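Local coordinates for host-nuclease inhibitor protein Gam, putative (PDB 2P2U) that probably binds double-stranded DNA and packs here as a two-fold symmetric pair of chains, at the interface of chains A and B. Numbering follows the deposited sequence. Chains: chain A/B, Host-nuclease inhibitor protein Gam, putative.

The interface of chains A and B. Residues chain A 101-104, 107, 112; chain B 131, 147-149.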
ATOM      1  N   ILE A 101     -24.081  -4.127  -5.598  1.00 56.85           N
ATOM      2  CA  ILE A 101     -24.731  -2.810  -5.618  1.00 54.69           C
ATOM      3  C   ILE A 101     -23.852  -1.792  -6.320  1.00 53.55           C
ATOM      4  O   ILE A 101     -22.695  -1.661  -5.976  1.00 53.05           O
ATOM      5  CB  ILE A 101     -25.087  -2.314  -4.215  1.00 53.81           C
ATOM      6  CG1 ILE A 101     -26.330  -3.046  -3.778  1.00 52.91           C
ATOM      7  CG2 ILE A 101     -25.407  -0.857  -4.260  1.00 52.43           C
ATOM      8  CD1 ILE A 101     -26.823  -2.646  -2.416  1.00 59.41           C
ATOM      9  N   VAL A 102     -24.403  -1.053  -7.276  1.00 51.98           N
ATOM     10  CA  VAL A 102     -23.555  -0.262  -8.164  1.00 51.97           C
ATOM     11  C   VAL A 102     -24.150   1.135  -8.492  1.00 50.92           C
ATOM     12  O   VAL A 102     -25.328   1.380  -8.203  1.00 52.62           O
ATOM     13  CB  VAL A 102     -23.256  -1.104  -9.396  1.00 51.89           C
ATOM     14  CG1 VAL A 102     -22.435  -0.328 -10.393  1.00 56.93           C
ATOM     15  CG2 VAL A 102     -22.446  -2.323  -8.967  1.00 52.20           C
ATOM     16  N   GLN A 103     -23.379   2.057  -9.063  1.00 49.23           N
ATOM     17  CA  GLN A 103     -23.945   3.386  -9.374  1.00 48.50           C
ATOM     18  C   GLN A 103     -24.970   3.284 -10.485  1.00 49.50           C
ATOM     19  O   GLN A 103     -24.784   2.483 -11.358  1.00 50.07           O
ATOM     20  CB  GLN A 103     -22.878   4.426  -9.753  1.00 46.74           C
ATOM     21  CG  GLN A 103     -21.984   4.863  -8.634  1.00 43.78           C
ATOM     22  CD  GLN A 103     -22.726   5.318  -7.406  1.00 47.27           C
ATOM     23  OE1 GLN A 103     -22.428   4.844  -6.295  1.00 51.03           O
ATOM     24  NE2 GLN A 103     -23.711   6.237  -7.573  1.00 46.56           N
HETATM   25  N   MSE A 104     -26.035   4.080 -10.483  1.00 50.45           N
HETATM   26  CA  MSE A 104     -26.868   4.116 -11.674  1.00 54.04           C
HETATM   27  C   MSE A 104     -26.153   4.769 -12.825  1.00 52.72           C
HETATM   28  O   MSE A 104     -25.014   5.220 -12.663  1.00 53.12           O
HETATM   29  CB  MSE A 104     -28.197   4.755 -11.413  1.00 53.07           C
HETATM   30  CG  MSE A 104     -29.118   3.702 -10.908  1.00 57.27           C
HETATM   31 SE   MSE A 104     -30.821   4.398 -10.302  1.00 65.00          SE
HETATM   32  CE  MSE A 104     -31.524   5.142 -12.033  1.00 64.48           C
ATOM     33  N   ILE A 107     -24.756   8.719 -12.648  1.00 45.74           N
ATOM     34  CA  ILE A 107     -24.695   9.202 -11.299  1.00 43.01           C
ATOM     35  C   ILE A 107     -23.372   8.826 -10.610  1.00 42.29           C
ATOM     36  O   ILE A 107     -23.114   7.693 -10.329  1.00 42.39           O
ATOM     37  CB  ILE A 107     -25.809   8.545 -10.448  1.00 43.13           C
ATOM     38  CG1 ILE A 107     -27.173   8.511 -11.160  1.00 40.86           C
ATOM     39  CG2 ILE A 107     -25.872   9.141  -9.011  1.00 41.99           C
ATOM     40  CD1 ILE A 107     -27.983   9.716 -11.148  1.00 35.19           C
ATOM     41  N   THR A 112     -24.467  10.330  -5.114  1.00 35.93           N
ATOM     42  CA  THR A 112     -25.140   9.447  -4.172  1.00 34.51           C
ATOM     43  C   THR A 112     -24.929   9.879  -2.721  1.00 34.60           C
ATOM     44  O   THR A 112     -25.898   9.890  -1.899  1.00 32.89           O
ATOM     45  CB  THR A 112     -24.665   8.073  -4.393  1.00 34.24           C
ATOM     46  OG1 THR A 112     -25.210   7.665  -5.653  1.00 38.13           O
ATOM     47  CG2 THR A 112     -25.097   7.086  -3.324  1.00 31.56           C
TER
ATOM     48  N   VAL B 131     -19.486   5.784   0.480  1.00 51.98           N
ATOM     49  CA  VAL B 131     -20.802   5.199   0.567  1.00 51.47           C
ATOM     50  C   VAL B 131     -20.650   3.916   1.255  1.00 52.02           C
ATOM     51  O   VAL B 131     -19.818   3.175   0.936  1.00 52.80           O
ATOM     52  CB  VAL B 131     -21.399   4.931  -0.811  1.00 51.10           C
ATOM     53  CG1 VAL B 131     -22.755   4.290  -0.707  1.00 47.61           C
ATOM     54  CG2 VAL B 131     -21.465   6.229  -1.583  1.00 51.70           C
ATOM     55  N   VAL B 147     -31.360   7.190  -4.212  1.00 36.39           N
ATOM     56  CA  VAL B 147     -30.023   7.637  -3.970  1.00 35.76           C
ATOM     57  C   VAL B 147     -29.064   7.329  -5.117  1.00 36.59           C
ATOM     58  O   VAL B 147     -27.828   7.453  -4.959  1.00 35.93           O
ATOM     59  CB  VAL B 147     -29.481   7.089  -2.712  1.00 35.59           C
ATOM     60  CG1 VAL B 147     -30.387   7.463  -1.587  1.00 36.76           C
ATOM     61  CG2 VAL B 147     -29.324   5.659  -2.821  1.00 34.30           C
ATOM     62  N   GLY B 148     -29.632   6.944  -6.274  1.00 36.74           N
ATOM     63  CA  GLY B 148     -28.857   6.751  -7.482  1.00 36.19           C
ATOM     64  C   GLY B 148     -28.104   5.460  -7.571  1.00 37.38           C
ATOM     65  O   GLY B 148     -27.091   5.412  -8.224  1.00 36.49           O
ATOM     66  N   LEU B 149     -28.624   4.402  -6.944  1.00 39.54           N
ATOM     67  CA  LEU B 149     -27.933   3.103  -6.855  1.00 41.79           C
ATOM     68  C   LEU B 149     -28.787   1.929  -7.432  1.00 44.72           C
ATOM     69  O   LEU B 149     -30.010   1.923  -7.286  1.00 45.45           O
ATOM     70  CB  LEU B 149     -27.595   2.807  -5.395  1.00 39.91           C
ATOM     71  CG  LEU B 149     -26.522   3.680  -4.767  1.00 38.90           C
ATOM     72  CD1 LEU B 149     -26.272   3.411  -3.321  1.00 31.09           C
ATOM     73  CD2 LEU B 149     -25.247   3.504  -5.531  1.00 41.08           C
TER
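B:Leu149 lays its branched tip against A:Gln103 and A:Thr112, which are joined to each other by a hydrogen bond, forming the apolar centre of a patch where an antiparallel beta bridge joins two copies of this Mu Gam-like protein. The bridge pairs A:Gln103, at the end of strand 95-103, with B:Leu149, the first residue of strand 149-157. CG of the leucine lies beside its own backbone N (chi1 -69°), and from there the two methyls part. CD2 packs against the amide carbon CD of A:Gln103 at 3.6 Å, the two side chains running obliquely to each other. CD1 meets the threonine methyl CG2 of A:Thr112 at 3.9 Å, where the side chains cross at about a right angle. A branched leucine suits this place because its two arms serve two neighbours. B:Val131 CG2 extends the apolar patch, lying 4.1 Å from the same CG2 of A:Thr112.

Threonine offers a methyl to this centre and a hydroxyl to the rim. Its OG1, on helix 109-118, donates to the carbonyl O of B:Val147 at 2.7 Å, lying in the carbonyl plane. OG1 in turn accepts NE2 of A:Gln103 at 2.8 Å, nearly within the amide plane. A bend at chi2 folds the glutamine back toward the helix, and NE2 also donates to A:Ile107 O, from above that carbonyl's plane. Two acceptors of its own chain probably hold the amide in this orientation, while one face of the amide lies against the leucine methyl CD2. Farther along, the backbone N of A:Met104, a selenomethionine, donates to B:Gly148 O at 2.8 Å. With phi/psi of 79/30, B:Gly148 takes a left-handed backbone conformation, which glycine adopts easily, and the missing side chain leaves room for A:Ile107 CG2, which lies 4.1 Å from B:Gly148 CA.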